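Local coordinates for protein BauA (Acinetobacter baumannii, PDB 6HCP) that carries iron across the outer membrane as the TonB-dependent receptor for the siderophore complex ferric preacinetobactin, at residues G40-T45 and I72-A77; W565-S570 and V575-G580; W615-Q618 and T623-L626. All coordinates share one frame; numbering follows the deposited sequence.

All three contacts lie near the periplasmic end of the barrel, and Arg576 ties them together. Contact 1 lies in the plug and contact 2 in the wall around it, their centres about 12 Å apart; where they meet, Gly40 O and Gln42 OE1 pack against Arg576 CD, while Val43 lies against Phe568, with CG1 3.8 Å from CE1. One ethanediol, probably from the crystallisation liquor, bridges this seam by bonding to Gln42 N and Gly569 N. Contacts 2 and 3 are about 17 Å apart, on successive hairpins whose strands 575-590 and 599-618 are neighbours; Arg576 NH1 makes a 2.8 Å salt bridge to Asp616 OD1. Contacts 1 and 3 do not touch, their nearest atoms being about 7 Å apart.

Contact 1 (G40-T45 and I72-A77); sequences GGQVAT and IEDKQA. With EDO (1,2-ethanediol), chain U; EDO (1,2-ethanediol), chain K; EDO (1,2-ethanediol), chain H; EDO (1,2-ethanediol), chain I.
In the plug domain, the loop ahead of strand 46-48 reaches helix 69-75 through a single polar link, Gln42 to Asp74. Gln42 NE2 donates to Asp74 OD2 at 3.0 Å, with an N-H...O angle of 158°. The carboxylate oxygen sits almost in the amide plane and takes the bond on its anti side, although the two flat groups are turned 67° apart. Extended beyond CG, the Gln42 chain carries its amide across to the helix, where it meets the Asp74 side chain at about a right angle.

The same carboxylate joins the plug to the barrel that encloses it: OD2 also pairs with Lys70 one turn back in the helix, and OD1 forms a salt bridge to Arg670 of the wall. Two nearby cations probably favour the charged form of this buried acid. Just past Asp74 the helix stops in a Schellman motif, with Gln76 at positive phi, Gln76 N bonded to Glu73 O at 3.0 Å and Ala77 N to Ile72 O at 3.2 Å. On the loop side, an ethanediol accepts a bond from Gln42 N through its O2, 2.6 Å away; on the helix, a second ethanediol donates through O1 to Asp74 O at 2.7 Å.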
ATOM      1  N   GLY A  40      -4.116  -8.883  30.266  1.00 34.57           N
ATOM      2  CA  GLY A  40      -4.243  -8.271  28.956  1.00 40.66           C
ATOM      3  C   GLY A  40      -5.313  -7.195  28.904  1.00 39.29           C
ATOM      4  O   GLY A  40      -5.273  -6.332  28.037  1.00 39.32           O
ATOM      5  N   GLY A  41      -6.363  -7.337  29.719  1.00 33.26           N
ATOM      6  CA  GLY A  41      -7.410  -6.339  29.817  1.00 36.15           C
ATOM      7  C   GLY A  41      -8.458  -6.423  28.698  1.00 28.70           C
ATOM      8  O   GLY A  41      -9.371  -5.600  28.666  1.00 34.96           O
ATOM      9  N   GLN A  42      -8.378  -7.443  27.836  1.00 30.66           N
ATOM     10  CA  GLN A  42      -9.247  -7.461  26.640  1.00 35.04           C
ATOM     11  C   GLN A  42     -10.390  -8.484  26.763  1.00 29.37           C
ATOM     12  O   GLN A  42     -11.385  -8.370  26.041  1.00 28.44           O
ATOM     13  CB  GLN A  42      -8.377  -7.651  25.403  1.00 35.56           C
ATOM     14  CG  GLN A  42      -7.575  -6.377  25.123  1.00 36.63           C
ATOM     15  CD  GLN A  42      -6.539  -6.573  24.053  1.00 41.90           C
ATOM     16  OE1 GLN A  42      -6.127  -7.707  23.812  1.00 40.01           O
ATOM     17  NE2 GLN A  42      -6.239  -5.490  23.329  1.00 35.70           N
ATOM     18  N   VAL A  43     -10.267  -9.406  27.708  1.00 29.26           N
ATOM     19  CA  VAL A  43     -11.244 -10.447  27.956  1.00 32.02           C
ATOM     20  C   VAL A  43     -11.558 -10.465  29.454  1.00 31.18           C
ATOM     21  O   VAL A  43     -10.674 -10.209  30.291  1.00 33.56           O
ATOM     22  CB  VAL A  43     -10.667 -11.783  27.471  1.00 35.88           C
ATOM     23  CG1 VAL A  43     -11.389 -12.986  28.053  1.00 41.21           C
ATOM     24  CG2 VAL A  43     -10.651 -11.828  25.949  1.00 37.16           C
ATOM     25  N   ALA A  44     -12.809 -10.765  29.791  1.00 28.00           N
ATOM     26  CA  ALA A  44     -13.256 -10.856  31.195  1.00 28.79           C
ATOM     27  C   ALA A  44     -13.252 -12.315  31.654  1.00 32.87           C
ATOM     28  O   ALA A  44     -13.207 -13.241  30.853  1.00 35.02           O
ATOM     29  CB  ALA A  44     -14.615 -10.223  31.330  1.00 34.15           C
ATOM     30  N   THR A  45     -13.309 -12.518  32.975  1.00 32.15           N
ATOM     31  CA  THR A  45     -13.112 -13.842  33.544  1.00 36.04           C
ATOM     32  C   THR A  45     -14.451 -14.553  33.770  1.00 32.18           C
ATOM     33  O   THR A  45     -14.464 -15.703  34.184  1.00 36.54           O
ATOM     34  CB  THR A  45     -12.342 -13.759  34.868  1.00 37.00           C
ATOM     35  OG1 THR A  45     -13.039 -12.811  35.677  1.00 39.96           O
ATOM     36  CG2 THR A  45     -10.909 -13.313  34.680  1.00 47.19           C
ATOM     37  N   ILE A  72     -12.852  -3.457  22.487  1.00 27.27           N
ATOM     38  CA  ILE A  72     -13.678  -2.833  21.507  1.00 26.64           C
ATOM     39  C   ILE A  72     -12.992  -1.560  20.981  1.00 29.72           C
ATOM     40  O   ILE A  72     -13.002  -1.290  19.765  1.00 26.42           O
ATOM     41  CB  ILE A  72     -15.081  -2.565  22.075  1.00 26.28           C
ATOM     42  CG1 ILE A  72     -15.795  -3.873  22.442  1.00 32.04           C
ATOM     43  CG2 ILE A  72     -15.897  -1.731  21.119  1.00 29.97           C
ATOM     44  CD1 ILE A  72     -17.059  -3.651  23.231  1.00 32.15           C
ATOM     45  N   GLU A  73     -12.493  -0.716  21.893  0.50 27.95           N
ATOM     46  CA  GLU A  73     -11.862   0.533  21.460  0.50 26.69           C
ATOM     47  C   GLU A  73     -10.531   0.209  20.757  0.50 24.70           C
ATOM     48  O   GLU A  73     -10.156   0.893  19.808  0.50 27.20           O
ATOM     49  CB  GLU A  73     -11.661   1.503  22.629  0.50 31.18           C
ATOM     50  CG  GLU A  73     -12.948   2.142  23.144  0.50 30.94           C
ATOM     51  CD  GLU A  73     -13.652   3.181  22.280  0.50 39.30           C
ATOM     52  OE1 GLU A  73     -14.885   3.356  22.501  0.50 38.44           O
ATOM     53  OE2 GLU A  73     -12.983   3.849  21.419  0.50 27.31           O
ATOM     54  N   ASP A  74      -9.831  -0.831  21.215  1.00 25.67           N
ATOM     55  CA  ASP A  74      -8.545  -1.204  20.608  1.00 28.69           C
ATOM     56  C   ASP A  74      -8.717  -1.644  19.144  1.00 33.65           C
ATOM     57  O   ASP A  74      -7.847  -1.383  18.308  1.00 29.60           O
ATOM     58  CB  ASP A  74      -7.832  -2.273  21.422  1.00 28.56           C
ATOM     59  CG  ASP A  74      -7.193  -1.735  22.700  1.00 34.14           C
ATOM     60  OD1 ASP A  74      -7.057  -0.495  22.817  1.00 37.65           O
ATOM     61  OD2 ASP A  74      -6.863  -2.554  23.569  1.00 33.93           O
ATOM     62  N   LYS A  75      -9.842  -2.292  18.818  1.00 28.34           N
ATOM     63  CA  LYS A  75     -10.129  -2.693  17.431  1.00 25.11           C
ATOM     64  C   LYS A  75     -10.720  -1.535  16.617  1.00 27.33           C
ATOM     65  O   LYS A  75     -10.878  -1.644  15.384  1.00 26.68           O
ATOM     66  CB  LYS A  75     -11.100  -3.888  17.431  1.00 27.21           C
ATOM     67  CG  LYS A  75     -10.601  -5.126  18.147  1.00 25.40           C
ATOM     68  CD  LYS A  75      -9.311  -5.719  17.574  1.00 32.75           C
ATOM     69  CE  LYS A  75      -9.540  -6.316  16.201  1.00 36.16           C
ATOM     70  NZ  LYS A  75      -8.324  -6.936  15.621  1.00 35.90           N
ATOM     71  N   GLN A  76     -11.144  -0.464  17.298  1.00 25.52           N
ATOM     72  CA  GLN A  76     -11.988   0.588  16.676  1.00 29.30           C
ATOM     73  C   GLN A  76     -13.215  -0.070  16.011  1.00 26.21           C
ATOM     74  O   GLN A  76     -13.636   0.301  14.905  1.00 26.11           O
ATOM     75  CB  GLN A  76     -11.183   1.442  15.678  1.00 29.30           C
ATOM     76  CG  GLN A  76      -9.876   2.001  16.247  1.00 28.04           C
ATOM     77  CD  GLN A  76      -9.285   3.112  15.396  1.00 27.19           C
ATOM     78  OE1 GLN A  76      -9.944   4.084  15.063  1.00 29.75           O
ATOM     79  NE2 GLN A  76      -8.079   2.893  14.903  1.00 28.77           N
ATOM     80  N   ALA A  77     -13.817  -1.025  16.721  1.00 25.59           N
ATOM     81  CA  ALA A  77     -14.926  -1.812  16.210  1.00 28.12           C
ATOM     82  C   ALA A  77     -16.145  -0.914  15.975  1.00 27.76           C
ATOM     83  O   ALA A  77     -16.574  -0.149  16.857  1.00 28.74           O
ATOM     84  CB  ALA A  77     -15.238  -2.933  17.177  1.00 28.85           C
TER
HETATM   85  C1  EDO U 818      -5.807 -10.591  26.039  1.00 48.20           C
HETATM   86  O1  EDO U 818      -5.976 -11.560  24.980  1.00 46.18           O
HETATM   87  C2  EDO U 818      -6.916 -10.839  27.057  1.00 42.05           C
HETATM   88  O2  EDO U 818      -7.095  -9.718  27.887  1.00 40.36           O
HETATM   89  C1  EDO K 808      -4.993   0.116  17.835  1.00 37.67           C
HETATM   90  O1  EDO K 808      -5.575  -0.247  19.140  1.00 39.75           O
HETATM   91  C2  EDO K 808      -3.930  -0.946  17.489  1.00 46.61           C
HETATM   92  O2  EDO K 808      -4.549  -2.235  17.283  1.00 51.22           O
HETATM   93  C1  EDO H 805     -15.558 -15.835  30.096  1.00 42.08           C
HETATM   94  O1  EDO H 805     -15.729 -17.043  30.860  1.00 45.29           O
HETATM   95  C2  EDO H 805     -14.235 -15.866  29.331  1.00 40.75           C
HETATM   96  O2  EDO H 805     -14.109 -14.668  28.524  1.00 34.44           O
HETATM   97  C1  EDO I 806      -4.583  -9.758  21.667  1.00 38.98           C
HETATM   98  O1  EDO I 806      -5.546  -9.810  22.781  1.00 44.37           O
HETATM   99  C2  EDO I 806      -5.243  -9.711  20.290  1.00 49.17           C
HETATM  100  O2  EDO I 806      -5.839  -8.458  19.983  1.00 52.78           O

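Contact 2 (W565-S570 and V575-G580). With EDO (1,2-ethanediol), chain U.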
ATOM      1  N   TRP A 565      -9.990 -25.227  19.027  1.00 29.58           N
ATOM      2  CA  TRP A 565      -8.942 -24.892  19.967  1.00 28.57           C
ATOM      3  C   TRP A 565      -8.769 -23.380  19.965  1.00 32.27           C
ATOM      4  O   TRP A 565      -8.519 -22.808  18.915  1.00 31.07           O
ATOM      5  CB  TRP A 565      -7.620 -25.593  19.622  1.00 32.44           C
ATOM      6  CG  TRP A 565      -6.470 -25.114  20.450  1.00 32.18           C
ATOM      7  CD1 TRP A 565      -6.481 -24.810  21.783  1.00 32.04           C
ATOM      8  CD2 TRP A 565      -5.128 -24.862  20.000  1.00 36.05           C
ATOM      9  NE1 TRP A 565      -5.253 -24.347  22.177  1.00 32.74           N
ATOM     10  CE2 TRP A 565      -4.397 -24.394  21.112  1.00 38.38           C
ATOM     11  CE3 TRP A 565      -4.466 -24.999  18.775  1.00 45.65           C
ATOM     12  CZ2 TRP A 565      -3.046 -24.046  21.026  1.00 40.73           C
ATOM     13  CZ3 TRP A 565      -3.144 -24.620  18.682  1.00 47.57           C
ATOM     14  CH2 TRP A 565      -2.442 -24.161  19.797  1.00 43.46           C
ATOM     15  N   SER A 566      -9.029 -22.731  21.104  1.00 27.73           N
ATOM     16  CA  SER A 566      -8.850 -21.291  21.174  1.00 25.91           C
ATOM     17  C   SER A 566      -8.136 -20.903  22.472  1.00 27.80           C
ATOM     18  O   SER A 566      -7.977 -21.719  23.381  1.00 29.16           O
ATOM     19  CB  SER A 566     -10.153 -20.559  21.011  1.00 29.18           C
ATOM     20  OG  SER A 566     -11.050 -20.945  22.015  1.00 29.49           O
ATOM     21  N   PHE A 567      -7.667 -19.657  22.519  1.00 27.59           N
ATOM     22  CA  PHE A 567      -6.841 -19.195  23.634  1.00 26.74           C
ATOM     23  C   PHE A 567      -6.935 -17.681  23.715  1.00 27.63           C
ATOM     24  O   PHE A 567      -7.282 -17.003  22.732  1.00 27.13           O
ATOM     25  CB  PHE A 567      -5.395 -19.674  23.468  1.00 28.94           C
ATOM     26  CG  PHE A 567      -4.861 -19.569  22.064  1.00 27.66           C
ATOM     27  CD1 PHE A 567      -4.451 -18.349  21.558  1.00 29.40           C
ATOM     28  CD2 PHE A 567      -4.892 -20.658  21.209  1.00 31.54           C
ATOM     29  CE1 PHE A 567      -4.051 -18.234  20.239  1.00 31.92           C
ATOM     30  CE2 PHE A 567      -4.475 -20.539  19.893  1.00 35.16           C
ATOM     31  CZ  PHE A 567      -4.083 -19.320  19.406  1.00 30.03           C
ATOM     32  N   PHE A 568      -6.628 -17.147  24.903  1.00 29.22           N
ATOM     33  CA  PHE A 568      -6.581 -15.711  25.085  1.00 27.54           C
ATOM     34  C   PHE A 568      -5.660 -15.389  26.263  1.00 30.22           C
ATOM     35  O   PHE A 568      -5.397 -16.247  27.115  1.00 30.58           O
ATOM     36  CB  PHE A 568      -7.979 -15.143  25.333  1.00 28.26           C
ATOM     37  CG  PHE A 568      -8.719 -15.765  26.490  1.00 30.04           C
ATOM     38  CD1 PHE A 568      -8.456 -15.371  27.794  1.00 30.70           C
ATOM     39  CD2 PHE A 568      -9.692 -16.729  26.276  1.00 34.88           C
ATOM     40  CE1 PHE A 568      -9.166 -15.902  28.858  1.00 33.47           C
ATOM     41  CE2 PHE A 568     -10.408 -17.262  27.343  1.00 35.19           C
ATOM     42  CZ  PHE A 568     -10.118 -16.873  28.636  1.00 34.65           C
ATOM     43  N   GLY A 569      -5.235 -14.132  26.316  1.00 31.79           N
ATOM     44  CA  GLY A 569      -4.485 -13.627  27.455  1.00 35.40           C
ATOM     45  C   GLY A 569      -3.095 -13.181  27.058  1.00 34.06           C
ATOM     46  O   GLY A 569      -2.879 -12.665  25.958  1.00 30.24           O
ATOM     47  N   SER A 570      -2.173 -13.315  28.011  1.00 37.44           N
ATOM     48  CA  SER A 570      -0.817 -12.826  27.883  1.00 36.74           C
ATOM     49  C   SER A 570       0.133 -13.984  28.140  1.00 33.65           C
ATOM     50  O   SER A 570       0.266 -14.436  29.267  1.00 42.80           O
ATOM     51  CB  SER A 570      -0.560 -11.681  28.829  1.00 40.36           C
ATOM     52  OG  SER A 570       0.820 -11.360  28.828  1.00 39.39           O
ATOM     53  N   VAL A 575       3.130  -9.096  25.958  1.00 33.54           N
ATOM     54  CA  VAL A 575       2.527  -9.713  24.780  1.00 33.40           C
ATOM     55  C   VAL A 575       1.100 -10.159  25.119  1.00 35.17           C
ATOM     56  O   VAL A 575       0.860 -10.796  26.151  1.00 30.74           O
ATOM     57  CB  VAL A 575       3.361 -10.906  24.287  1.00 34.96           C
ATOM     58  CG1 VAL A 575       2.696 -11.640  23.127  1.00 37.00           C
ATOM     59  CG2 VAL A 575       4.767 -10.462  23.895  1.00 40.82           C
ATOM     60  N   ARG A 576       0.195  -9.927  24.167  1.00 30.00           N
ATOM     61  CA  ARG A 576      -1.148 -10.466  24.218  1.00 31.87           C
ATOM     62  C   ARG A 576      -1.397 -11.277  22.946  1.00 29.36           C
ATOM     63  O   ARG A 576      -0.961 -10.895  21.874  1.00 29.59           O
ATOM     64  CB  ARG A 576      -2.154  -9.328  24.387  1.00 32.17           C
ATOM     65  CG  ARG A 576      -2.026  -8.612  25.726  1.00 37.13           C
ATOM     66  CD  ARG A 576      -2.903  -7.397  25.823  1.00 38.23           C
ATOM     67  NE  ARG A 576      -2.478  -6.339  24.943  1.00 43.23           N
ATOM     68  CZ  ARG A 576      -1.436  -5.538  25.165  1.00 41.86           C
ATOM     69  NH1 ARG A 576      -1.059  -4.694  24.230  1.00 31.07           N
ATOM     70  NH2 ARG A 576      -0.735  -5.626  26.280  1.00 39.40           N
ATOM     71  N   LEU A 577      -2.108 -12.394  23.100  1.00 28.69           N
ATOM     72  CA  LEU A 577      -2.401 -13.303  22.010  1.00 26.89           C
ATOM     73  C   LEU A 577      -3.815 -13.859  22.192  1.00 30.00           C
ATOM     74  O   LEU A 577      -4.109 -14.418  23.258  1.00 28.91           O
ATOM     75  CB  LEU A 577      -1.387 -14.435  22.091  1.00 33.99           C
ATOM     76  CG  LEU A 577      -1.314 -15.367  20.896  1.00 44.28           C
ATOM     77  CD1 LEU A 577      -0.961 -14.589  19.636  1.00 55.52           C
ATOM     78  CD2 LEU A 577      -0.276 -16.440  21.174  1.00 45.44           C
ATOM     79  N   MET A 578      -4.638 -13.758  21.139  0.50 29.62           N
ATOM     80  CA  MET A 578      -6.022 -14.286  21.102  0.50 32.52           C
ATOM     81  C   MET A 578      -6.254 -14.941  19.733  0.50 29.72           C
ATOM     82  O   MET A 578      -5.895 -14.372  18.697  0.50 30.45           O
ATOM     83  CB  MET A 578      -7.063 -13.171  21.268  0.50 35.93           C
ATOM     84  CG  MET A 578      -7.112 -12.535  22.644  0.50 41.17           C
ATOM     85  SD  MET A 578      -8.008 -10.943  22.638  0.50 42.55           S
ATOM     86  CE  MET A 578      -9.618 -11.460  22.051  0.50 43.79           C
ATOM     87  N   GLY A 579      -6.845 -16.136  19.725  1.00 29.22           N
ATOM     88  CA  GLY A 579      -7.198 -16.777  18.486  1.00 28.83           C
ATOM     89  C   GLY A 579      -7.416 -18.255  18.663  1.00 24.36           C
ATOM     90  O   GLY A 579      -7.727 -18.729  19.756  1.00 28.05           O
ATOM     91  N   GLY A 580      -7.299 -18.978  17.559  1.00 26.61           N
ATOM     92  CA  GLY A 580      -7.523 -20.395  17.565  1.00 28.21           C
ATOM     93  C   GLY A 580      -7.700 -20.967  16.173  1.00 27.93           C
ATOM     94  O   GLY A 580      -7.559 -20.268  15.137  1.00 26.52           O
TER
HETATM   95  C1  EDO U 818      -5.807 -10.591  26.039  1.00 48.20           C
HETATM   96  O1  EDO U 818      -5.976 -11.560  24.980  1.00 46.18           O
HETATM   97  C2  EDO U 818      -6.916 -10.839  27.057  1.00 42.05           C
HETATM   98  O2  EDO U 818      -7.095  -9.718  27.887  1.00 40.36           O
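Phe567 lays its ring flat across the backbone of Gly579: the carbonyl oxygen Gly579 O lies 3.5 Å above the ring plane, over its centre, and Phe567 CE1 is also 3.5 Å from Gly579 N. A chi1 of 42° places CG between the backbone N and carbonyl carbon, which swings the ring over a partner that has no side chain. The two residues form an antiparallel hydrogen-bonded pair, Phe567 N reaching Gly579 O at 2.9 Å and Gly579 N reaching Phe567 O at 3.2 Å. Next along, Ser566 faces Gly580 with CA atoms only 3.9 Å apart. Toward the turn, Leu577 N donates to Gly569 O at 3.0 Å, and Ser570 OG, anti to its own N, closes the ladder by donating to Val575 O at 2.7 Å.

This is the end of a barrel hairpin joined by a short periplasmic turn. On the Phe567 side, Leu577 CG lies 4.0 Å from Phe567 CE1, and Phe567 CD2 rests over one face of the Trp565 indole, which has NE1 bonded to His526 and touches a detergent molecule on the membrane-facing surface. Phe568 and Met578 point into the barrel instead, Phe568 CB lying against Met578 CG in the modelled conformer, and Phe568 meets the rings of Tyr38 and Phe57 edge-to-face.

Strand 524-541 flanks the hairpin beside 549-569, its Thr527 and Ala525 hydrogen-bonded through the backbone to Ser566 and Phe568 respectively; strand 599-618 flanks 575-590, where Glu614 takes a salt bridge from Arg576 NE.

Contact 3 (W615-Q618 and T623-L626)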
ATOM      1  N   TRP A 615       2.068  -6.424  20.985  1.00 30.63           N
ATOM      2  CA  TRP A 615       3.369  -6.351  21.660  1.00 33.21           C
ATOM      3  C   TRP A 615       3.601  -4.908  22.127  1.00 30.09           C
ATOM      4  O   TRP A 615       3.370  -3.968  21.364  1.00 30.01           O
ATOM      5  CB  TRP A 615       4.480  -6.852  20.719  1.00 36.27           C
ATOM      6  CG  TRP A 615       5.869  -6.632  21.238  1.00 60.79           C
ATOM      7  CD1 TRP A 615       6.441  -7.205  22.340  1.00 67.97           C
ATOM      8  CD2 TRP A 615       6.886  -5.793  20.656  1.00 60.28           C
ATOM      9  NE1 TRP A 615       7.728  -6.762  22.498  1.00 54.28           N
ATOM     10  CE2 TRP A 615       8.024  -5.887  21.488  1.00 59.18           C
ATOM     11  CE3 TRP A 615       6.936  -4.950  19.539  1.00 73.92           C
ATOM     12  CZ2 TRP A 615       9.193  -5.171  21.230  1.00 61.09           C
ATOM     13  CZ3 TRP A 615       8.095  -4.254  19.275  1.00 69.28           C
ATOM     14  CH2 TRP A 615       9.208  -4.372  20.107  1.00 70.59           C
ATOM     15  N   ASP A 616       3.880  -4.755  23.427  1.00 33.79           N
ATOM     16  CA  ASP A 616       4.055  -3.459  24.076  1.00 38.81           C
ATOM     17  C   ASP A 616       5.558  -3.167  24.297  1.00 34.54           C
ATOM     18  O   ASP A 616       6.332  -4.062  24.620  1.00 34.61           O
ATOM     19  CB  ASP A 616       3.393  -3.436  25.456  1.00 38.97           C
ATOM     20  CG  ASP A 616       1.878  -3.484  25.459  1.00 43.66           C
ATOM     21  OD1 ASP A 616       1.262  -3.179  24.414  1.00 38.76           O
ATOM     22  OD2 ASP A 616       1.329  -3.691  26.550  1.00 37.71           O
ATOM     23  N   THR A 617       5.958  -1.908  24.100  0.50 38.23           N
ATOM     24  CA  THR A 617       7.299  -1.445  24.497  0.50 37.89           C
ATOM     25  C   THR A 617       7.183   0.012  24.956  0.50 41.02           C
ATOM     26  O   THR A 617       6.327   0.759  24.471  0.50 39.73           O
ATOM     27  CB  THR A 617       8.317  -1.662  23.364  0.50 43.74           C
ATOM     28  OG1 THR A 617       9.647  -1.468  23.853  0.50 37.52           O
ATOM     29  CG2 THR A 617       8.081  -0.751  22.181  0.50 43.28           C
ATOM     30  N   GLN A 618       8.007   0.386  25.944  1.00 45.18           N
ATOM     31  CA  GLN A 618       8.020   1.765  26.475  1.00 41.24           C
ATOM     32  C   GLN A 618       8.701   2.702  25.464  1.00 42.22           C
ATOM     33  O   GLN A 618       9.746   2.383  24.927  1.00 46.04           O
ATOM     34  CB  GLN A 618       8.723   1.855  27.828  1.00 54.06           C
ATOM     35  CG  GLN A 618       9.320   3.239  28.072  1.00 68.70           C
ATOM     36  CD  GLN A 618       9.261   3.700  29.506  1.00 82.53           C
ATOM     37  OE1 GLN A 618       9.539   2.943  30.433  1.00 81.02           O
ATOM     38  NE2 GLN A 618       8.978   4.981  29.687  1.00 83.44           N
ATOM     39  N   THR A 623       3.368   4.022  26.330  1.00 35.93           N
ATOM     40  CA  THR A 623       3.480   2.658  25.881  1.00 34.15           C
ATOM     41  C   THR A 623       3.054   2.585  24.415  1.00 33.41           C
ATOM     42  O   THR A 623       1.977   3.073  24.049  1.00 31.42           O
ATOM     43  CB  THR A 623       2.607   1.720  26.716  1.00 41.99           C
ATOM     44  OG1 THR A 623       2.998   1.866  28.080  1.00 40.42           O
ATOM     45  CG2 THR A 623       2.740   0.276  26.291  1.00 36.51           C
ATOM     46  N   LEU A 624       3.963   2.079  23.588  1.00 32.43           N
ATOM     47  CA  LEU A 624       3.686   1.810  22.206  1.00 32.89           C
ATOM     48  C   LEU A 624       3.269   0.343  22.092  1.00 33.62           C
ATOM     49  O   LEU A 624       3.932  -0.529  22.639  1.00 31.20           O
ATOM     50  CB  LEU A 624       4.918   2.085  21.346  1.00 33.37           C
ATOM     51  CG  LEU A 624       4.790   1.622  19.891  1.00 32.49           C
ATOM     52  CD1 LEU A 624       3.793   2.479  19.128  1.00 36.87           C
ATOM     53  CD2 LEU A 624       6.149   1.636  19.192  1.00 41.88           C
ATOM     54  N   THR A 625       2.120   0.115  21.439  1.00 32.44           N
ATOM     55  CA  THR A 625       1.661  -1.230  21.108  1.00 32.38           C
ATOM     56  C   THR A 625       1.634  -1.398  19.584  1.00 26.52           C
ATOM     57  O   THR A 625       1.111  -0.551  18.873  1.00 31.46           O
ATOM     58  CB  THR A 625       0.247  -1.488  21.654  1.00 37.59           C
ATOM     59  OG1 THR A 625       0.242  -1.201  23.052  1.00 35.55           O
ATOM     60  CG2 THR A 625      -0.219  -2.909  21.410  1.00 33.95           C
ATOM     61  N   LEU A 626       2.203  -2.499  19.113  1.00 28.85           N
ATOM     62  CA  LEU A 626       2.067  -2.915  17.739  1.00 30.09           C
ATOM     63  C   LEU A 626       1.136  -4.132  17.711  1.00 29.61           C
ATOM     64  O   LEU A 626       1.247  -5.029  18.549  1.00 30.74           O
ATOM     65  CB  LEU A 626       3.439  -3.256  17.164  1.00 32.16           C
ATOM     66  CG  LEU A 626       4.443  -2.094  17.151  1.00 34.98           C
ATOM     67  CD1 LEU A 626       5.772  -2.519  16.555  1.00 40.94           C
ATOM     68  CD2 LEU A 626       3.882  -0.909  16.393  1.00 36.42           C
TER
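The indole of Trp615 turns its six-membered edge to Leu626, whose CD1 lies close to the ring plane and 4.0 Å from CZ3. Both side chains leave the sheet in the same direction and run side by side, on the outer surface of a barrel hairpin made by strands 599-618 and 622-637. Thr617 CB covers the rim of one indole face. The tryptophan also reaches the second subunit of the assembly, meeting the ring of Tyr658 and packing on Val619 of that neighbouring copy, while Thr617 packs on its Ala620; this patch therefore belongs to the interface between barrels.

Behind these groups the backbones form a regular antiparallel ladder, its strands at 154° to each other. Trp615 and Leu626 exchange two bonds, N to O and back, each 2.9 Å. Thr617 and Leu624 make the next hydrogen-bonded pair, Leu624 N to Thr617 O being 2.8 Å.

Asp616 and Thr625, a non-hydrogen-bonded pair, point to the barrel interior. There the Asp616 carboxylate leans across the strands, with its CB 3.9 Å from Thr623 CG2. OD1 is gripped from two sources, the Thr625 hydroxyl and the guanidinium of Arg576 on the preceding strand, and the arginine charge would tend to keep the acid ionised. With OG1 beside the backbone N (chi1 -54°), Thr625 donates to Asp616 OD1 at 2.6 Å, coming in from above the carboxylate, 35° out of its plane.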